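Local coordinates for sugar-phosphate aldolase (Thermotoga maritima, PDB 1PVT), which belongs to the class II aldolase and adducin family and has an AraD-like fold, in which helices pack on a central mixed beta sheet, at residues Lys12-Leu17 against Gly28-Arg33; Lys88-Glu91 against Gly97-Thr100; Leu132-Leu137 against Glu218-Val223; Glu138-Leu143 against Ala188-Lys193; Val196-Lys201 against Asp208-Leu213. All blocks are in the same frame, centred on the assembly; numbering follows the deposited sequence.

Contact 1. Residues Lys12-Leu17 against Gly28-Arg33; sequences KVAYWL and GNISVR
Ile30 sets one methyl, CD1, against three residues of helix 2-19. Val13 CG1 lies 3.9 Å from Ile30 CD1, and the two side chains slant across one another. Leu17 meets the same methyl tip to tip, with Leu17 CD2 4.1 Å from Ile30 CD1. Ala14 CB is a looser third neighbour, 4.5 Å from Ile30 CD1. All three helix residues therefore share one target. Positions 13 and 17 are one turn apart, and the backbone bond from Leu17 N to Val13 O, 2.9 Å long, keeps them on the same side of the helix. Ile30 reaches the helix because CG1 sits opposite its carbonyl carbon (chi1 -57°) and the chain then runs out extended to CD1 (chi2 171°).

This is helix-on-sheet packing: helix 2-19 lies over strand 28-34, an inner strand of the mixed sheet. The two short segments run nearly antiparallel, with 156° between their directions and their axes 10.0 Å apart at the closest.

Further out, Ile10 of the same helix and Val203 of helix 203-224 also touch Ile30. The strand is held by backbone bonds from Ile30 to Thr63 on one flank and from Asn29 to His125 on the other. Asn29 points away from the helix, and its OD1 is hydrogen-bonded to Thr63 OG1.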
# COMPACT_ATOMS: atom_id res chain seq x y z
N LYS A 12 7.88 11.63 -4.20
CA LYS A 12 9.09 11.46 -3.41
C LYS A 12 9.20 10.01 -2.93
O LYS A 12 10.27 9.41 -3.02
CB LYS A 12 9.09 12.43 -2.23
CG LYS A 12 10.28 12.28 -1.30
CD LYS A 12 10.35 13.41 -0.26
CE LYS A 12 11.45 13.15 0.78
NZ LYS A 12 12.81 13.03 0.18
N VAL A 13 8.10 9.45 -2.44
CA VAL A 13 8.09 8.06 -1.97
C VAL A 13 8.35 7.08 -3.12
O VAL A 13 9.05 6.07 -2.94
CB VAL A 13 6.73 7.71 -1.29
CG1 VAL A 13 6.55 6.19 -1.18
CG2 VAL A 13 6.66 8.37 0.10
N ALA A 14 7.80 7.37 -4.29
CA ALA A 14 7.99 6.52 -5.46
C ALA A 14 9.47 6.45 -5.74
O ALA A 14 10.00 5.40 -6.05
CB ALA A 14 7.30 7.10 -6.64
N TYR A 15 10.13 7.60 -5.63
CA TYR A 15 11.56 7.67 -5.88
C TYR A 15 12.34 6.78 -4.94
O TYR A 15 13.09 5.91 -5.36
CB TYR A 15 12.08 9.08 -5.73
CG TYR A 15 13.57 9.16 -5.88
CD1 TYR A 15 14.16 8.97 -7.13
CD2 TYR A 15 14.40 9.35 -4.78
CE1 TYR A 15 15.54 8.97 -7.28
CE2 TYR A 15 15.79 9.34 -4.91
CZ TYR A 15 16.35 9.15 -6.17
OH TYR A 15 17.73 9.11 -6.33
N TRP A 16 12.18 7.01 -3.64
CA TRP A 16 12.90 6.22 -2.67
C TRP A 16 12.65 4.74 -2.79
O TRP A 16 13.53 3.92 -2.55
CB TRP A 16 12.57 6.72 -1.28
CG TRP A 16 13.37 7.93 -1.01
CD1 TRP A 16 12.99 9.23 -1.18
CD2 TRP A 16 14.76 7.94 -0.72
NE1 TRP A 16 14.07 10.06 -1.01
CE2 TRP A 16 15.18 9.30 -0.73
CE3 TRP A 16 15.71 6.94 -0.45
CZ2 TRP A 16 16.50 9.68 -0.49
CZ3 TRP A 16 17.02 7.31 -0.21
CH2 TRP A 16 17.41 8.68 -0.23
N LEU A 17 11.43 4.41 -3.19
CA LEU A 17 11.01 3.03 -3.39
C LEU A 17 11.87 2.39 -4.49
O LEU A 17 12.38 1.27 -4.34
CB LEU A 17 9.53 3.04 -3.80
CG LEU A 17 8.45 2.22 -3.10
CD1 LEU A 17 8.82 1.95 -1.67
CD2 LEU A 17 7.14 2.99 -3.16
N GLY A 28 4.00 -2.38 -7.90
CA GLY A 28 3.92 -1.50 -6.74
C GLY A 28 3.05 -0.29 -7.01
O GLY A 28 3.17 0.36 -8.06
N ASN A 29 2.16 0.02 -6.07
CA ASN A 29 1.27 1.15 -6.22
C ASN A 29 1.15 1.86 -4.91
O ASN A 29 1.48 1.31 -3.86
CB ASN A 29 -0.10 0.68 -6.66
CG ASN A 29 -0.05 -0.05 -7.97
OD1 ASN A 29 0.11 0.57 -9.03
ND2 ASN A 29 -0.18 -1.37 -7.92
N ILE A 30 0.66 3.09 -4.99
CA ILE A 30 0.47 3.92 -3.81
C ILE A 30 -0.92 4.52 -3.91
O ILE A 30 -1.43 4.70 -5.00
CB ILE A 30 1.49 5.07 -3.79
CG1 ILE A 30 2.92 4.50 -3.85
CG2 ILE A 30 1.27 5.94 -2.55
CD1 ILE A 30 4.01 5.53 -4.06
N SER A 31 -1.52 4.81 -2.77
CA SER A 31 -2.85 5.42 -2.76
C SER A 31 -3.05 6.28 -1.51
O SER A 31 -2.79 5.85 -0.37
CB SER A 31 -3.96 4.35 -2.84
OG SER A 31 -4.03 3.59 -1.64
N VAL A 32 -3.50 7.51 -1.73
CA VAL A 32 -3.73 8.43 -0.62
C VAL A 32 -5.16 8.94 -0.70
O VAL A 32 -5.66 9.29 -1.78
CB VAL A 32 -2.76 9.64 -0.66
CG1 VAL A 32 -2.85 10.44 0.65
CG2 VAL A 32 -1.33 9.15 -0.88
N ARG A 33 -5.82 8.98 0.46
CA ARG A 33 -7.19 9.44 0.54
C ARG A 33 -7.23 10.91 0.88
O ARG A 33 -6.72 11.33 1.92
CB ARG A 33 -7.94 8.62 1.59
CG ARG A 33 -9.38 9.01 1.80
CD ARG A 33 -10.15 7.86 2.42
NE ARG A 33 -9.45 7.23 3.54
CZ ARG A 33 -9.39 7.71 4.78
NH1 ARG A 33 -10.01 8.85 5.08
NH2 ARG A 33 -8.73 7.05 5.71

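Contact 2. Residues Lys88-Glu91 against Gly97-Thr100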
# COMPACT_ATOMS: atom_id res chain seq x y z
N LYS A 88 -21.86 2.71 -9.76
CA LYS A 88 -20.92 1.98 -10.59
C LYS A 88 -19.95 2.92 -11.29
O LYS A 88 -19.14 2.50 -12.12
CB LYS A 88 -21.69 1.15 -11.62
CG LYS A 88 -22.67 0.15 -10.98
CD LYS A 88 -23.69 -0.37 -11.98
CE LYS A 88 -23.02 -1.00 -13.19
NZ LYS A 88 -24.02 -1.44 -14.22
N HIS A 89 -20.03 4.20 -10.95
CA HIS A 89 -19.16 5.16 -11.60
C HIS A 89 -18.29 6.00 -10.69
O HIS A 89 -18.67 6.39 -9.58
CB HIS A 89 -19.98 6.06 -12.52
CG HIS A 89 -20.56 5.33 -13.69
ND1 HIS A 89 -19.77 4.71 -14.64
CD2 HIS A 89 -21.84 5.07 -14.05
CE1 HIS A 89 -20.54 4.11 -15.53
NE2 HIS A 89 -21.80 4.31 -15.19
N TYR A 90 -17.10 6.25 -11.21
CA TYR A 90 -16.10 7.06 -10.54
C TYR A 90 -15.56 7.93 -11.67
O TYR A 90 -15.57 7.51 -12.83
CB TYR A 90 -14.98 6.19 -9.97
CG TYR A 90 -14.01 5.62 -10.99
CD1 TYR A 90 -12.92 6.38 -11.45
CD2 TYR A 90 -14.15 4.32 -11.46
CE1 TYR A 90 -11.99 5.85 -12.34
CE2 TYR A 90 -13.22 3.77 -12.35
CZ TYR A 90 -12.14 4.54 -12.78
OH TYR A 90 -11.20 3.98 -13.64
N GLU A 91 -15.10 9.12 -11.32
CA GLU A 91 -14.59 10.04 -12.33
C GLU A 91 -13.11 10.40 -12.15
O GLU A 91 -12.61 10.50 -11.03
CB GLU A 91 -15.46 11.30 -12.35
CG GLU A 91 -15.82 11.83 -10.96
CD GLU A 91 -16.88 12.93 -10.98
OE1 GLU A 91 -17.07 13.61 -9.94
OE2 GLU A 91 -17.54 13.10 -12.04
N GLY A 97 -4.23 7.66 -17.60
CA GLY A 97 -4.84 6.36 -17.85
C GLY A 97 -5.82 6.00 -16.75
O GLY A 97 -6.29 6.87 -16.02
N LYS A 98 -6.16 4.72 -16.66
CA LYS A 98 -7.07 4.28 -15.62
C LYS A 98 -6.19 3.93 -14.44
O LYS A 98 -5.01 3.62 -14.61
CB LYS A 98 -7.84 3.04 -16.07
CG LYS A 98 -8.80 3.32 -17.20
CD LYS A 98 -9.43 2.05 -17.72
CE LYS A 98 -10.60 2.37 -18.64
NZ LYS A 98 -11.71 3.07 -17.91
N PRO A 99 -6.73 3.97 -13.22
CA PRO A 99 -5.88 3.63 -12.08
C PRO A 99 -5.31 2.21 -12.24
O PRO A 99 -5.55 1.52 -13.23
CB PRO A 99 -6.83 3.73 -10.89
CG PRO A 99 -7.86 4.69 -11.34
CD PRO A 99 -8.10 4.30 -12.77
N THR A 100 -4.54 1.80 -11.24
CA THR A 100 -3.94 0.48 -11.23
C THR A 100 -5.00 -0.61 -11.14
O THR A 100 -6.09 -0.39 -10.62
CB THR A 100 -2.98 0.33 -10.04
OG1 THR A 100 -2.76 -1.07 -9.79
CG2 THR A 100 -3.58 0.96 -8.80
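Tyr90 and Pro99 meet head-on, and the phenol end does the touching. The apolar pair is Tyr90 CZ and Pro99 CD, 4.0 Å apart. chi1 of 74° tucks the Tyr90 ring over its own backbone, and from there it reaches over to the loop.

Oxygen-to-carbon contacts, which are not hydrogen bonds, lie beside it. The closest is between Tyr90 OH and Pro99 CD, at 3.2 Å. Pro99 CG is 4.1 Å from Tyr90 OH. Lys98 comes alongside with the start of its side chain, its CB 4.3 Å from Tyr90 OH.

Aromatic contacts flank the same ring. Phe103 meets it edge to face, and the ring of Tyr49 lies against it as well.

Hydrogen bonds run to other parts of the fold. Lys98 turns its NZ to Asn47 OD1. The backbone of Tyr90 bonds to Asn47 of strand 45-49 and that of Thr100 to Thr63 of strand 58-63, so each segment has its own tie to the sheet.

Proline has no backbone N-H, so the phenol oxygen finds a CH2 group there. That carbon is bonded to the proline nitrogen and is probably slightly positive, which would make a close oxygen acceptable. The two segments are joined by fit, without a hydrogen bond between them.

Contact 3. Residues Leu132-Leu137 against Glu218-Val223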
# COMPACT_ATOMS: atom_id res chain seq x y z
N LEU A 132 10.17 -10.74 0.65
CA LEU A 132 9.75 -11.66 -0.38
C LEU A 132 10.48 -12.96 -0.09
O LEU A 132 9.87 -13.99 0.13
CB LEU A 132 10.17 -11.12 -1.73
CG LEU A 132 9.13 -11.16 -2.84
CD1 LEU A 132 7.76 -10.70 -2.32
CD2 LEU A 132 9.63 -10.26 -3.96
N THR A 133 11.81 -12.89 -0.09
CA THR A 133 12.63 -14.05 0.17
C THR A 133 12.12 -14.80 1.38
O THR A 133 11.90 -16.01 1.33
CB THR A 133 14.06 -13.65 0.49
OG1 THR A 133 14.57 -12.86 -0.58
CG2 THR A 133 14.92 -14.87 0.67
N LEU A 134 11.92 -14.07 2.47
CA LEU A 134 11.45 -14.63 3.72
C LEU A 134 10.13 -15.40 3.62
O LEU A 134 9.97 -16.44 4.25
CB LEU A 134 11.34 -13.51 4.77
CG LEU A 134 10.67 -13.72 6.13
CD1 LEU A 134 9.18 -13.44 6.02
CD2 LEU A 134 10.95 -15.11 6.65
N MSE A 135 9.20 -14.89 2.82
CA MSE A 135 7.91 -15.56 2.66
C MSE A 135 7.98 -16.74 1.70
O MSE A 135 6.95 -17.31 1.32
CB MSE A 135 6.87 -14.56 2.16
CG MSE A 135 6.70 -13.38 3.07
SE MSE A 135 5.19 -12.33 2.52
CE MSE A 135 5.89 -11.72 0.80
N ASN A 136 9.19 -17.12 1.33
CA ASN A 136 9.37 -18.24 0.42
C ASN A 136 9.85 -19.46 1.19
O ASN A 136 10.15 -20.50 0.60
CB ASN A 136 10.37 -17.86 -0.67
CG ASN A 136 9.88 -18.21 -2.04
OD1 ASN A 136 9.71 -19.39 -2.37
ND2 ASN A 136 9.63 -17.20 -2.86
N LEU A 137 9.93 -19.31 2.51
CA LEU A 137 10.36 -20.39 3.40
C LEU A 137 9.15 -21.10 4.02
O LEU A 137 8.22 -20.45 4.50
CB LEU A 137 11.22 -19.83 4.55
CG LEU A 137 12.49 -19.04 4.25
CD1 LEU A 137 13.19 -18.72 5.57
CD2 LEU A 137 13.40 -19.84 3.35
N GLU A 218 15.54 -8.36 6.54
CA GLU A 218 16.93 -8.48 6.12
C GLU A 218 17.84 -8.92 7.25
O GLU A 218 18.73 -9.75 7.04
CB GLU A 218 17.41 -7.16 5.55
CG GLU A 218 18.74 -7.29 4.86
CD GLU A 218 18.98 -6.17 3.89
OE1 GLU A 218 18.10 -5.27 3.79
OE2 GLU A 218 20.04 -6.19 3.22
N ILE A 219 17.63 -8.37 8.44
CA ILE A 219 18.44 -8.74 9.60
C ILE A 219 18.17 -10.20 9.96
O ILE A 219 19.09 -10.95 10.24
CB ILE A 219 18.09 -7.86 10.82
CG1 ILE A 219 18.41 -6.40 10.52
CG2 ILE A 219 18.90 -8.31 12.02
CD1 ILE A 219 18.05 -5.46 11.66
N LEU A 220 16.90 -10.60 9.94
CA LEU A 220 16.54 -11.97 10.26
C LEU A 220 17.28 -12.91 9.34
O LEU A 220 17.98 -13.82 9.78
CB LEU A 220 15.04 -12.18 10.07
CG LEU A 220 14.55 -13.60 10.37
CD1 LEU A 220 14.60 -13.83 11.86
CD2 LEU A 220 13.15 -13.79 9.87
N LEU A 221 17.13 -12.65 8.05
CA LEU A 221 17.76 -13.47 7.04
C LEU A 221 19.27 -13.58 7.15
O LEU A 221 19.83 -14.63 6.88
CB LEU A 221 17.38 -12.98 5.65
CG LEU A 221 16.47 -13.98 4.94
CD1 LEU A 221 15.25 -14.32 5.80
CD2 LEU A 221 16.03 -13.40 3.62
N ARG A 222 19.94 -12.51 7.53
CA ARG A 222 21.38 -12.62 7.64
C ARG A 222 21.74 -13.43 8.86
O ARG A 222 22.71 -14.18 8.85
CB ARG A 222 22.02 -11.25 7.76
CG ARG A 222 23.52 -11.29 7.61
CD ARG A 222 23.89 -11.59 6.16
NE ARG A 222 25.33 -11.74 5.98
CZ ARG A 222 25.92 -11.82 4.80
NH1 ARG A 222 25.19 -11.76 3.69
NH2 ARG A 222 27.24 -11.98 4.71
N VAL A 223 20.96 -13.28 9.93
CA VAL A 223 21.24 -14.03 11.14
C VAL A 223 21.11 -15.50 10.87
O VAL A 223 21.92 -16.29 11.32
CB VAL A 223 20.30 -13.65 12.28
CG1 VAL A 223 20.49 -14.60 13.43
CG2 VAL A 223 20.58 -12.23 12.74
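Thr133, which packs on Leu221, takes a hydrogen bond at its backbone O from Asn136 N, 2.9 Å away. Here helix 129-134 ends, and the chain leaves it through a type I beta turn from Leu134 to Leu137. The turn's own bond, from Leu137 N to Leu134 O, is weak. This helix end packs against helix 203-224, the long C-terminal helix of the aldolase fold. The backbones come quite close, with Leu134 CA 7.2 Å from Leu221 CA.

No hydrogen bond links the two segments, and the contact is apolar, made mostly by methyl groups. Leu221 sits at its middle and spends one branch on each of two neighbours. Its CD1 lies 4.1 Å from Leu134 CB. Its CD2 goes to Thr133 instead. Thr133 can offer a methyl because CG2 stands opposite its backbone N while OG1 lies beside that N (chi1 -56°). OG1 is occupied within its own helix. The threonine thus turns its methyl to Leu221 while its hydroxyl stays bonded to Leu129 O.

Leu134 also reaches the next residue of the long helix. Its CD2 meets Leu220 CD2 at an angle, 4.1 Å away. Met147 of helix 144-147 touches both leucines, and Ile150 lies against Leu220. Leu134 and Leu220 are buried, whereas Thr133 and Leu221 lie nearer the surface. The tightest touch is on that outer side, where Thr133 CG2 comes within 3.5 Å of Leu221 CD2.

Contact 4. Residues Glu138-Leu143 against Ala188-Lys193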
# COMPACT_ATOMS: atom_id res chain seq x y z
N GLU A 138 9.18 -22.43 4.01
CA GLU A 138 8.09 -23.21 4.58
C GLU A 138 7.74 -22.71 5.99
O GLU A 138 6.62 -22.27 6.24
CB GLU A 138 8.48 -24.69 4.63
CG GLU A 138 8.55 -25.38 3.26
CD GLU A 138 7.17 -25.58 2.64
OE1 GLU A 138 6.31 -26.26 3.26
OE2 GLU A 138 6.93 -25.08 1.52
N GLU A 139 8.71 -22.77 6.90
CA GLU A 139 8.49 -22.32 8.27
C GLU A 139 8.50 -20.80 8.36
O GLU A 139 9.21 -20.20 9.17
CB GLU A 139 9.54 -22.91 9.21
CG GLU A 139 10.99 -22.56 8.90
CD GLU A 139 11.91 -22.95 10.04
OE1 GLU A 139 11.90 -24.14 10.46
OE2 GLU A 139 12.65 -22.06 10.53
N PHE A 140 7.68 -20.19 7.53
CA PHE A 140 7.59 -18.75 7.47
C PHE A 140 6.83 -18.17 8.65
O PHE A 140 7.30 -17.25 9.31
CB PHE A 140 6.95 -18.38 6.13
CG PHE A 140 6.35 -17.01 6.09
CD1 PHE A 140 6.99 -15.93 6.68
CD2 PHE A 140 5.14 -16.80 5.43
CE1 PHE A 140 6.43 -14.66 6.62
CE2 PHE A 140 4.58 -15.54 5.37
CZ PHE A 140 5.23 -14.46 5.96
N GLN A 141 5.67 -18.73 8.93
CA GLN A 141 4.84 -18.23 10.02
C GLN A 141 5.56 -18.16 11.36
O GLN A 141 5.39 -17.20 12.12
CB GLN A 141 3.59 -19.11 10.15
CG GLN A 141 2.72 -19.17 8.89
CD GLN A 141 2.20 -17.81 8.45
OE1 GLN A 141 2.97 -16.93 8.06
NE2 GLN A 141 0.88 -17.63 8.50
N GLU A 142 6.38 -19.16 11.64
CA GLU A 142 7.09 -19.22 12.91
C GLU A 142 8.30 -18.30 13.05
O GLU A 142 9.03 -18.38 14.04
CB GLU A 142 7.52 -20.67 13.18
CG GLU A 142 6.37 -21.65 13.33
CD GLU A 142 5.46 -21.32 14.51
OE1 GLU A 142 5.97 -21.20 15.65
OE2 GLU A 142 4.23 -21.19 14.30
N LEU A 143 8.52 -17.41 12.09
CA LEU A 143 9.66 -16.49 12.15
C LEU A 143 9.19 -15.08 12.38
O LEU A 143 9.84 -14.30 13.08
CB LEU A 143 10.43 -16.55 10.84
CG LEU A 143 10.98 -17.93 10.51
CD1 LEU A 143 11.26 -18.03 9.03
CD2 LEU A 143 12.24 -18.16 11.32
N ALA A 188 0.05 -2.76 8.96
CA ALA A 188 0.69 -3.47 7.86
C ALA A 188 0.16 -4.89 7.67
O ALA A 188 -0.07 -5.61 8.64
CB ALA A 188 2.20 -3.51 8.07
N VAL A 189 -0.04 -5.27 6.41
CA VAL A 189 -0.51 -6.60 6.09
C VAL A 189 0.39 -7.20 5.03
O VAL A 189 0.69 -6.55 4.04
CB VAL A 189 -1.95 -6.57 5.54
CG1 VAL A 189 -2.18 -7.75 4.58
CG2 VAL A 189 -2.93 -6.65 6.70
N LEU A 190 0.82 -8.44 5.25
CA LEU A 190 1.69 -9.12 4.30
C LEU A 190 0.86 -10.03 3.43
O LEU A 190 0.30 -11.00 3.94
CB LEU A 190 2.72 -9.99 5.03
CG LEU A 190 3.89 -9.31 5.71
CD1 LEU A 190 4.45 -10.26 6.73
CD2 LEU A 190 4.95 -8.90 4.70
N TRP A 191 0.76 -9.72 2.14
CA TRP A 191 0.01 -10.60 1.24
C TRP A 191 0.97 -11.72 0.95
O TRP A 191 1.87 -11.58 0.13
CB TRP A 191 -0.35 -9.91 -0.08
CG TRP A 191 -1.33 -8.80 0.04
CD1 TRP A 191 -2.04 -8.44 1.16
CD2 TRP A 191 -1.70 -7.87 -0.98
NE1 TRP A 191 -2.83 -7.35 0.88
CE2 TRP A 191 -2.64 -6.98 -0.43
CE3 TRP A 191 -1.32 -7.71 -2.32
CZ2 TRP A 191 -3.21 -5.94 -1.16
CZ3 TRP A 191 -1.89 -6.68 -3.05
CH2 TRP A 191 -2.83 -5.81 -2.47
N ASP A 192 0.79 -12.82 1.66
CA ASP A 192 1.66 -13.97 1.51
C ASP A 192 1.99 -14.24 0.05
O ASP A 192 1.10 -14.47 -0.77
CB ASP A 192 1.01 -15.20 2.15
CG ASP A 192 1.94 -16.40 2.14
OD1 ASP A 192 2.14 -16.97 1.04
OD2 ASP A 192 2.47 -16.76 3.22
N LYS A 193 3.28 -14.19 -0.25
CA LYS A 193 3.80 -14.45 -1.59
C LYS A 193 3.71 -13.24 -2.53
O LYS A 193 4.27 -13.27 -3.63
CB LYS A 193 3.06 -15.64 -2.20
CG LYS A 193 3.90 -16.50 -3.12
CD LYS A 193 4.86 -17.36 -2.33
CE LYS A 193 5.66 -18.27 -3.26
NZ LYS A 193 6.50 -19.26 -2.51
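Phe140 and Asp192 are the backbone positions nearest each other, their CA atoms 9.7 Å apart, with a compact loop on one side and residues 188-193, on strand 188-191, on the other. The gap is bridged by the Phe140 ring. Its CG stands opposite the backbone N (chi1 160°), which sends the ring toward the strand. Asp192 reaches back past it in the reverse direction. Its OD2 lies in the ring plane, at the edge, 3.3 Å from Phe140 CE2 and 3.5 Å from Phe140 CD2. The carboxylate plane is turned 50° from that of the ring. Aromatic edge hydrogens carry some positive charge, so an acid oxygen there is probably favourable, though it is no hydrogen bond. Leu190 meets the same edge further along, with its CD1 4.3 Å from Phe140 CZ. Gln141 places OE1 over one face of the ring, near the rim.

The loop holds its own shape. An inverse gamma turn centred on Glu139 is closed by the bond from Phe140 N to Glu138 O, 2.7 Å. Leu143 N bonds to Phe140 O at 3.0 Å.

Around the contact, Leu131 of helix 129-134 touches Leu190, and Leu134 of that helix touches Phe140. Val164 of the edge strand 163-165 touches both Gln141 and Asp192. The loop between helices 129-134 and 144-147 is thereby pinned near this border of the sheet.

Contact 5. Residues Val196-Lys201 against Asp208-Leu213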
# COMPACT_ATOMS: atom_id res chain seq x y z
N VAL A 196 3.96 -6.67 0.42
CA VAL A 196 3.28 -6.11 1.55
C VAL A 196 2.56 -4.83 1.23
O VAL A 196 2.81 -4.19 0.21
CB VAL A 196 4.30 -5.81 2.65
CG1 VAL A 196 5.33 -4.84 2.11
CG2 VAL A 196 3.62 -5.21 3.85
N VAL A 197 1.66 -4.46 2.14
CA VAL A 197 0.86 -3.26 2.05
C VAL A 197 1.00 -2.53 3.37
O VAL A 197 0.78 -3.12 4.42
CB VAL A 197 -0.61 -3.59 1.88
CG1 VAL A 197 -1.39 -2.30 1.68
CG2 VAL A 197 -0.80 -4.53 0.71
N ALA A 198 1.35 -1.25 3.33
CA ALA A 198 1.52 -0.49 4.56
C ALA A 198 0.63 0.73 4.62
O ALA A 198 0.36 1.36 3.60
CB ALA A 198 2.97 -0.09 4.72
N PHE A 199 0.18 1.07 5.82
CA PHE A 199 -0.72 2.21 6.01
C PHE A 199 -0.06 3.24 6.90
O PHE A 199 0.95 2.96 7.55
CB PHE A 199 -2.03 1.73 6.65
CG PHE A 199 -2.53 0.43 6.11
CD1 PHE A 199 -2.69 -0.67 6.95
CD2 PHE A 199 -2.80 0.28 4.75
CE1 PHE A 199 -3.12 -1.90 6.44
CE2 PHE A 199 -3.23 -0.95 4.23
CZ PHE A 199 -3.39 -2.03 5.07
N GLY A 200 -0.63 4.44 6.94
CA GLY A 200 -0.07 5.47 7.79
C GLY A 200 -0.78 6.81 7.70
O GLY A 200 -1.56 7.04 6.78
N LYS A 201 -0.49 7.69 8.65
CA LYS A 201 -1.10 9.02 8.66
C LYS A 201 -0.90 9.68 7.29
O LYS A 201 -1.74 10.45 6.84
CB LYS A 201 -0.47 9.90 9.77
CG LYS A 201 -0.38 9.25 11.15
CD LYS A 201 -1.75 8.86 11.70
CE LYS A 201 -1.63 8.00 12.98
NZ LYS A 201 -1.06 8.72 14.16
N ASP A 208 7.76 4.51 5.50
CA ASP A 208 8.62 4.26 6.65
C ASP A 208 8.43 2.86 7.24
O ASP A 208 9.37 2.26 7.75
CB ASP A 208 8.36 5.30 7.74
CG ASP A 208 9.25 6.50 7.62
OD1 ASP A 208 9.64 6.82 6.48
OD2 ASP A 208 9.56 7.12 8.66
N ARG A 209 7.21 2.34 7.18
CA ARG A 209 6.97 1.02 7.72
C ARG A 209 7.47 -0.07 6.78
O ARG A 209 7.85 -1.15 7.22
CB ARG A 209 5.49 0.84 8.02
CG ARG A 209 4.93 1.84 9.02
CD ARG A 209 3.47 1.49 9.29
NE ARG A 209 2.60 2.62 9.57
CZ ARG A 209 2.38 3.12 10.77
NH1 ARG A 209 2.96 2.59 11.83
NH2 ARG A 209 1.54 4.14 10.91
N VAL A 210 7.46 0.20 5.48
CA VAL A 210 7.96 -0.76 4.52
C VAL A 210 9.44 -0.92 4.83
O VAL A 210 9.91 -2.02 5.12
CB VAL A 210 7.82 -0.26 3.09
CG1 VAL A 210 8.52 -1.19 2.15
CG2 VAL A 210 6.36 -0.17 2.73
N GLU A 211 10.16 0.19 4.77
CA GLU A 211 11.60 0.20 5.06
C GLU A 211 11.90 -0.64 6.28
O GLU A 211 12.65 -1.62 6.21
CB GLU A 211 12.08 1.62 5.32
CG GLU A 211 12.65 2.30 4.13
CD GLU A 211 13.38 3.56 4.52
OE1 GLU A 211 14.12 4.10 3.67
OE2 GLU A 211 13.21 4.02 5.68
N ILE A 212 11.31 -0.26 7.41
CA ILE A 212 11.52 -0.96 8.67
C ILE A 212 11.21 -2.46 8.56
O ILE A 212 12.04 -3.28 8.95
CB ILE A 212 10.70 -0.29 9.81
CG1 ILE A 212 11.30 1.09 10.08
CG2 ILE A 212 10.74 -1.13 11.07
CD1 ILE A 212 10.51 1.93 11.03
N LEU A 213 10.06 -2.83 8.02
CA LEU A 213 9.76 -4.24 7.88
C LEU A 213 10.87 -4.92 7.10
O LEU A 213 11.36 -5.99 7.47
CB LEU A 213 8.44 -4.45 7.15
CG LEU A 213 7.20 -4.33 8.03
CD1 LEU A 213 5.99 -4.84 7.26
CD2 LEU A 213 7.38 -5.16 9.31
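Arg209 stretches from helix 203-224 to Phe199 and Gly200 of segment 196-201. This is a beta-alpha unit of the fold: the helix that follows the strand folds back over it, the short axes 8.1 Å apart at the closest.

Arg209 CB starts beside Ala198, 4.3 Å from Ala198 CB. Arg209 CD passes 3.4 Å from Phe199 O. A bend at chi3 (-147°) brings NE round to the carbonyl of Phe199. Arg209 NE donates to Phe199 O at 2.6 Å, with an N-H...O angle of 148°. The donor lies nearly along the C=O axis (C=O...N 161°), while the oxygen is somewhat tilted from the guanidinium plane. Arg209 CZ follows 3.5 Å from Phe199 O. Arg209 NH2 lies 3.8 Å from Gly200 CA, which meets the edge of the group. The same NH2 makes salt bridges with Glu205 and Asp187. The two acids probably balance the charge of this buried arginine, and together with the NE bond they would fix its rotation.

Apolar groups close the rest of the interface. Val210 CG2 packs 3.9 Å from Ala198 CB. At the far end Val196 CG2 lies 4.2 Å from Leu213 CD1.

How the contacts relate
From the N terminus, contact 1 closes a short loop between helix 2-19 and strand 28-34. Contact 2 follows in series, closing the turn after strand 89-92 near one end of the sheet. The two meet where Asn29 packs on Thr100. Contact 3 then closes a long loop, from the end of helix 129-134 to the C-terminal helix. Contacts 4 and 5 both fall within that loop, one after the other, and none of the five cross. Contacts 4 and 5 use strands 188-191 and 196-200, which are neighbours in the sheet. Contacts 3 and 5 share helix 203-224. Contacts 2 and 3 lie on opposite sides of the chain's centre, their centres about 37 Å apart.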